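N-acetyltransferase (Staphylococcus aureus subsp. aureus, PDB 4LUA) probably transfers an acetyl group from acetyl-coenzyme A to an amine, as members of the GNAT acetyltransferase family do. Local coordinates at residues K8-N13 / G59-E64; N16-L21 / I67-L72. All blocks are in the same frame, centred on the assembly; numbering follows the deposited sequence. Where two conformers were deposited one is given.

Contact 1: residues K8-N13 / G59-E64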
loop_
_atom_site.group_PDB
_atom_site.type_symbol
_atom_site.label_atom_id
_atom_site.label_comp_id
_atom_site.label_asym_id
_atom_site.label_seq_id
_atom_site.Cartn_x
_atom_site.Cartn_y
_atom_site.Cartn_z
ATOM N N LYS A 8 -11.591 -7.783 -0.130
ATOM C CA LYS A 8 -12.801 -7.051 0.230
ATOM C C LYS A 8 -12.510 -5.574 0.304
ATOM O O LYS A 8 -11.376 -5.149 0.581
ATOM C CB LYS A 8 -13.336 -7.495 1.609
ATOM C CG LYS A 8 -13.709 -9.001 1.752
ATOM C CD LYS A 8 -14.365 -9.346 3.146
ATOM C CE LYS A 8 -14.171 -10.840 3.564
ATOM N NZ LYS A 8 -14.920 -11.356 4.795
ATOM N N THR A 9 -13.525 -4.775 0.038
ATOM C CA THR A 9 -13.392 -3.353 0.287
ATOM C C THR A 9 -13.690 -3.182 1.764
ATOM O O THR A 9 -14.697 -3.697 2.293
ATOM C CB THR A 9 -14.357 -2.509 -0.577
ATOM O OG1 THR A 9 -13.980 -2.608 -1.965
ATOM C CG2 THR A 9 -14.240 -1.051 -0.200
ATOM N N LEU A 10 -12.853 -2.417 2.446
ATOM C CA LEU A 10 -13.019 -2.189 3.881
ATOM C C LEU A 10 -13.754 -0.889 4.060
ATOM O O LEU A 10 -13.622 0.037 3.250
ATOM C CB LEU A 10 -11.657 -2.106 4.582
ATOM C CG LEU A 10 -10.756 -3.326 4.351
ATOM C CD1 LEU A 10 -9.524 -3.176 5.287
ATOM C CD2 LEU A 10 -11.578 -4.629 4.675
ATOM N N THR A 11 -14.551 -0.822 5.105
ATOM C CA THR A 11 -15.259 0.407 5.480
ATOM C C THR A 11 -15.021 0.718 6.967
ATOM O O THR A 11 -14.199 0.065 7.621
ATOM C CB THR A 11 -16.766 0.288 5.220
ATOM O OG1 THR A 11 -17.368 -0.533 6.239
ATOM C CG2 THR A 11 -17.033 -0.311 3.829
ATOM N N ASN A 12 -15.753 1.702 7.499
ATOM C CA ASN A 12 -15.636 2.079 8.908
ATOM C C ASN A 12 -15.880 0.924 9.858
ATOM O O ASN A 12 -15.310 0.849 10.989
ATOM C CB ASN A 12 -16.706 3.110 9.235
ATOM C CG ASN A 12 -16.493 4.414 8.509
ATOM O OD1 ASN A 12 -15.610 5.198 8.882
ATOM N ND2 ASN A 12 -17.307 4.666 7.477
ATOM N N ASN A 13 -16.740 0.025 9.400
ATOM C CA ASN A 13 -17.071 -1.132 10.206
ATOM C C ASN A 13 -15.938 -2.117 10.343
ATOM O O ASN A 13 -16.056 -3.086 11.111
ATOM C CB ASN A 13 -18.306 -1.823 9.673
ATOM C CG ASN A 13 -19.595 -1.186 10.192
ATOM O OD1 ASN A 13 -19.648 0.027 10.520
ATOM N ND2 ASN A 13 -20.644 -2.002 10.281
ATOM N N GLY A 59 -8.822 -5.119 1.839
ATOM C CA GLY A 59 -8.260 -6.095 2.784
ATOM C C GLY A 59 -8.278 -7.495 2.210
ATOM O O GLY A 59 -9.212 -7.854 1.527
ATOM N N CYS A 60 -7.226 -8.271 2.458
ATOM C CA CYS A 60 -7.216 -9.674 2.053
ATOM C C CYS A 60 -7.600 -10.505 3.274
ATOM O O CYS A 60 -6.986 -10.402 4.369
ATOM C CB CYS A 60 -5.788 -10.081 1.703
ATOM S SG CYS A 60 -5.193 -9.110 0.267
ATOM N N TYR A 61 -8.614 -11.354 3.084
ATOM C CA TYR A 61 -9.065 -12.228 4.176
ATOM C C TYR A 61 -8.785 -13.688 3.869
ATOM O O TYR A 61 -9.104 -14.165 2.777
ATOM C CB TYR A 61 -10.565 -12.045 4.442
ATOM C CG TYR A 61 -10.911 -10.766 5.176
ATOM C CD1 TYR A 61 -11.156 -10.798 6.540
ATOM C CD2 TYR A 61 -10.919 -9.538 4.512
ATOM C CE1 TYR A 61 -11.434 -9.646 7.207
ATOM C CE2 TYR A 61 -11.218 -8.386 5.174
ATOM C CZ TYR A 61 -11.457 -8.444 6.513
ATOM O OH TYR A 61 -11.790 -7.306 7.231
ATOM N N GLU A 62 -8.293 -14.394 4.885
ATOM C CA GLU A 62 -8.264 -15.872 4.851
ATOM C C GLU A 62 -9.233 -16.298 5.932
ATOM O O GLU A 62 -8.947 -16.095 7.131
ATOM C CB GLU A 62 -6.859 -16.350 5.177
ATOM C CG GLU A 62 -6.616 -17.824 4.923
ATOM C CD GLU A 62 -5.173 -18.198 5.217
ATOM O OE1 GLU A 62 -4.440 -17.337 5.771
ATOM O OE2 GLU A 62 -4.774 -19.330 4.879
ATOM N N ASN A 63 -10.381 -16.842 5.508
ATOM C CA ASN A 63 -11.460 -17.244 6.428
ATOM C C ASN A 63 -11.927 -16.016 7.232
ATOM O O ASN A 63 -12.475 -15.090 6.638
ATOM C CB ASN A 63 -11.059 -18.438 7.325
ATOM C CG ASN A 63 -12.225 -18.937 8.148
ATOM O OD1 ASN A 63 -13.393 -18.714 7.794
ATOM N ND2 ASN A 63 -11.936 -19.639 9.236
ATOM N N GLU A 64 -11.712 -15.983 8.559
ATOM C CA GLU A 64 -12.190 -14.823 9.316
ATOM C C GLU A 64 -11.134 -13.749 9.528
ATOM O O GLU A 64 -11.439 -12.686 10.098
ATOM C CB GLU A 64 -12.709 -15.232 10.691
ATOM C CG GLU A 64 -13.858 -16.158 10.630
ATOM C CD GLU A 64 -14.461 -16.330 11.982
ATOM O OE1 GLU A 64 -15.030 -15.342 12.495
ATOM O OE2 GLU A 64 -14.330 -17.439 12.530
HETATM O O HOH W 1 -14.173 -12.773 7.075
#
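Lys8 and Gly59 form an antiparallel hydrogen-bonded pair: Lys8 N gives to Gly59 O at 2.9 Å, and Gly59 N returns a bond to Lys8 O at 2.8 Å. Both are close to straight, with N-H...O angles of 172° and 167°. The tight part, beside this pair, is made by the buried Leu10, Gly59 and Tyr61. Leu10 CG sits 3.6 Å from Gly59 N, and Leu10 CD2 reaches the in-plane edge of the Tyr61 ring, 3.8 Å from Tyr61 CE2. A CB on Gly59 would clash with Leu10 CD2. The solvent side is held by Lys8, which is partly exposed. Its extended chain crosses Tyr61 at about a right angle, with Lys8 CE 3.6 Å from Tyr61 CD2 in a CH-pi contact. Lys8 NZ stands over the same ring face, 4.3 Å from the Tyr61 centroid and 18° off its normal, a cation-pi geometry. The ammonium also donates to a water, 2.8 Å from Lys8 NZ, that passes a hydrogen bond on to Asn63 O; Glu6 is a weak, long ionic partner. Pairing of strand 6-9 with strand 55-62 forms one edge of the N-terminal antiparallel sheet, in the 1-2-3-4 strand order of the GNAT fold.

Contact 2: residues N16-L21 / I67-L72; sequences NEYKRL and IATAAL
Tyr18 and Leu21, one turn apart on helix 15-25, approach Thr69 of strand 65-75 from different directions. The short axes of 16-21 and 67-72 run at 101° to each other and come within 9.4 Å, so the helix lies across the strand. Tyr18 and Thr69 cross at about a right angle, and the hydroxyl of Thr69 meets the edge of the tyrosine near the ring plane, with Thr69 OG1 3.4 Å from Tyr18 CE1. The methyl of Thr69 packs against the same ring carbon, Thr69 CG2 lying 3.7 Å from Tyr18 CE1. Leu21 comes in obliquely. Its bond to CB points toward the strand, and its CG is anti to the backbone N (chi1 170°). The two methyls touch different parts of the strand: Leu21 CD2 meets Thr69 CG2 at 3.7 Å, while Leu21 CD1 rests on the backbone, 3.9 Å from Ile67 C. Thr69 is thus shared, its methyl meeting both helix residues. Its OG1, anti to its own backbone N (chi1 -173°), is hydrogen-bonded to Phe58 O on the adjacent strand. On the other side of the strand, Ala68 and Ala70 pack against helix 96-112.

A water in the plane of the Tyr18 ring, at its edge, lies 2.7 Å from Tyr18 OH and donates to Thr69 OG1 at 2.9 Å. The two hydroxyls are therefore linked through water and not directly. The interface is mixed: Leu21 and the Thr69 methyl make apolar contacts, while the buried Thr69 OG1 is satisfied by a strand carbonyl and a water.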
loop_
_atom_site.group_PDB
_atom_site.type_symbol
_atom_site.label_atom_id
_atom_site.label_comp_id
_atom_site.label_asym_id
_atom_site.label_seq_id
_atom_site.Cartn_x
_atom_site.Cartn_y
_atom_site.Cartn_z
ATOM N N ASN A 16 -11.876 -1.924 13.794
ATOM C CA ASN A 16 -11.256 -2.771 14.824
ATOM C C ASN A 16 -10.226 -3.725 14.241
ATOM O O ASN A 16 -9.041 -3.723 14.672
ATOM C CB ASN A 16 -12.321 -3.497 15.676
ATOM C CG ASN A 16 -13.143 -2.523 16.507
ATOM O OD1 ASN A 16 -12.646 -1.437 16.839
ATOM N ND2 ASN A 16 -14.408 -2.895 16.844
ATOM N N GLU A 17 -10.642 -4.406 13.165
ATOM C CA GLU A 17 -9.802 -5.418 12.550
ATOM C C GLU A 17 -8.609 -4.752 11.857
ATOM O O GLU A 17 -7.453 -5.273 11.906
ATOM C CB GLU A 17 -10.649 -6.262 11.581
ATOM C CG GLU A 17 -11.712 -7.172 12.276
ATOM C CD GLU A 17 -12.949 -6.452 12.856
ATOM O OE1 GLU A 17 -13.350 -5.355 12.370
ATOM O OE2 GLU A 17 -13.555 -7.019 13.807
ATOM N N TYR A 18 -8.872 -3.597 11.246
ATOM C CA TYR A 18 -7.812 -2.941 10.489
ATOM C C TYR A 18 -6.777 -2.567 11.526
ATOM O O TYR A 18 -5.547 -2.771 11.351
ATOM C CB TYR A 18 -8.371 -1.727 9.760
ATOM C CG TYR A 18 -7.346 -1.028 8.881
ATOM C CD1 TYR A 18 -7.250 -1.328 7.545
ATOM C CD2 TYR A 18 -6.514 -0.050 9.424
ATOM C CE1 TYR A 18 -6.307 -0.683 6.762
ATOM C CE2 TYR A 18 -5.589 0.609 8.660
ATOM C CZ TYR A 18 -5.491 0.284 7.316
ATOM O OH TYR A 18 -4.526 0.911 6.515
ATOM N N LYS A 19 -7.265 -2.056 12.652
ATOM C CA LYS A 19 -6.316 -1.472 13.569
ATOM C C LYS A 19 -5.513 -2.616 14.181
ATOM O O LYS A 19 -4.285 -2.471 14.401
ATOM C CB LYS A 19 -7.065 -0.669 14.655
ATOM C CG LYS A 19 -6.150 -0.022 15.679
ATOM C CD LYS A 19 -6.959 0.872 16.645
ATOM C CE LYS A 19 -6.142 1.112 17.870
ATOM N NZ LYS A 19 -6.871 1.936 18.876
ATOM N N ARG A 20 -6.151 -3.789 14.322
ATOM C CA ARG A 20 -5.418 -4.906 14.900
ATOM C C ARG A 20 -4.337 -5.347 13.919
ATOM O O ARG A 20 -3.206 -5.675 14.334
ATOM C CB ARG A 20 -6.365 -6.059 15.185
ATOM C CG ARG A 20 -5.735 -7.326 15.748
ATOM C CD ARG A 20 -6.836 -8.381 15.950
ATOM N NE ARG A 20 -8.033 -7.796 16.583
ATOM C CZ ARG A 20 -9.264 -7.794 16.050
ATOM N NH1 ARG A 20 -9.489 -8.366 14.864
ATOM N NH2 ARG A 20 -10.279 -7.218 16.706
ATOM N N LEU A 21 -4.668 -5.344 12.631
ATOM C CA LEU A 21 -3.652 -5.839 11.687
ATOM C C LEU A 21 -2.454 -4.899 11.640
ATOM O O LEU A 21 -1.253 -5.320 11.705
ATOM C CB LEU A 21 -4.238 -5.908 10.273
ATOM C CG LEU A 21 -3.229 -6.176 9.144
ATOM C CD1 LEU A 21 -2.819 -7.657 9.191
ATOM C CD2 LEU A 21 -3.893 -5.793 7.788
ATOM N N ILE A 67 -5.489 -10.459 6.743
ATOM C CA ILE A 67 -4.047 -10.742 6.712
ATOM C C ILE A 67 -3.197 -9.744 5.961
ATOM O O ILE A 67 -1.973 -9.778 6.062
ATOM C CB ILE A 67 -3.758 -12.181 6.200
ATOM C CG1 ILE A 67 -4.153 -12.351 4.732
ATOM C CG2 ILE A 67 -4.508 -13.177 7.129
ATOM C CD1 ILE A 67 -3.618 -13.702 4.179
ATOM N N ALA A 68 -3.831 -8.853 5.204
ATOM C CA ALA A 68 -3.068 -7.860 4.447
ATOM C C ALA A 68 -3.982 -6.732 4.038
ATOM O O ALA A 68 -5.215 -6.914 3.933
ATOM C CB ALA A 68 -2.414 -8.476 3.158
ATOM N N THR A 69 -3.380 -5.561 3.805
ATOM C CA THR A 69 -4.177 -4.424 3.334
ATOM C C THR A 69 -3.322 -3.507 2.474
ATOM O O THR A 69 -2.089 -3.493 2.621
ATOM C CB THR A 69 -4.736 -3.600 4.539
ATOM O OG1 THR A 69 -5.649 -2.587 4.065
ATOM C CG2 THR A 69 -3.659 -2.956 5.470
ATOM N N ALA A 70 -4.002 -2.761 1.576
ATOM C CA ALA A 70 -3.361 -1.587 0.952
ATOM C C ALA A 70 -4.485 -0.634 0.589
ATOM O O ALA A 70 -5.630 -1.065 0.455
ATOM C CB ALA A 70 -2.520 -2.020 -0.291
ATOM N N ALA A 71 -4.134 0.650 0.446
ATOM C CA ALA A 71 -5.096 1.702 0.115
ATOM C C ALA A 71 -4.651 2.394 -1.206
ATOM O O ALA A 71 -3.462 2.482 -1.550
ATOM C CB ALA A 71 -5.136 2.676 1.263
ATOM N N LEU A 72 -5.654 2.838 -1.954
ATOM C CA LEU A 72 -5.415 3.563 -3.166
ATOM C C LEU A 72 -5.987 4.946 -2.862
ATOM O O LEU A 72 -7.209 5.124 -2.708
ATOM C CB LEU A 72 -6.163 2.834 -4.300
ATOM C CG LEU A 72 -6.042 3.412 -5.681
ATOM C CD1 LEU A 72 -4.556 3.541 -6.075
ATOM C CD2 LEU A 72 -6.833 2.544 -6.697
HETATM O O HOH W 2 -4.495 0.037 3.963
#

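From the N terminus the chain runs through strand 6-9 into helix 15-25, so the first halves of both contacts follow closely. It then passes helix 41-48 to reach strand 55-62, where contact 1 closes its loop of 45 intervening residues. A turn leads into strand 65-75, and there contact 2 closes a loop of the same length. The segments alternate, so the loops cross and neither nests in the other. Contact 1 joins neighbouring strands; contact 2 sets a helix on the same sheet. Their centres are 8 Å apart, and they meet directly: Leu10 CD1 packs 3.7 Å from Tyr18 CD1, while Cys60 probably hydrogen-bonds with Ile67 and Ala68.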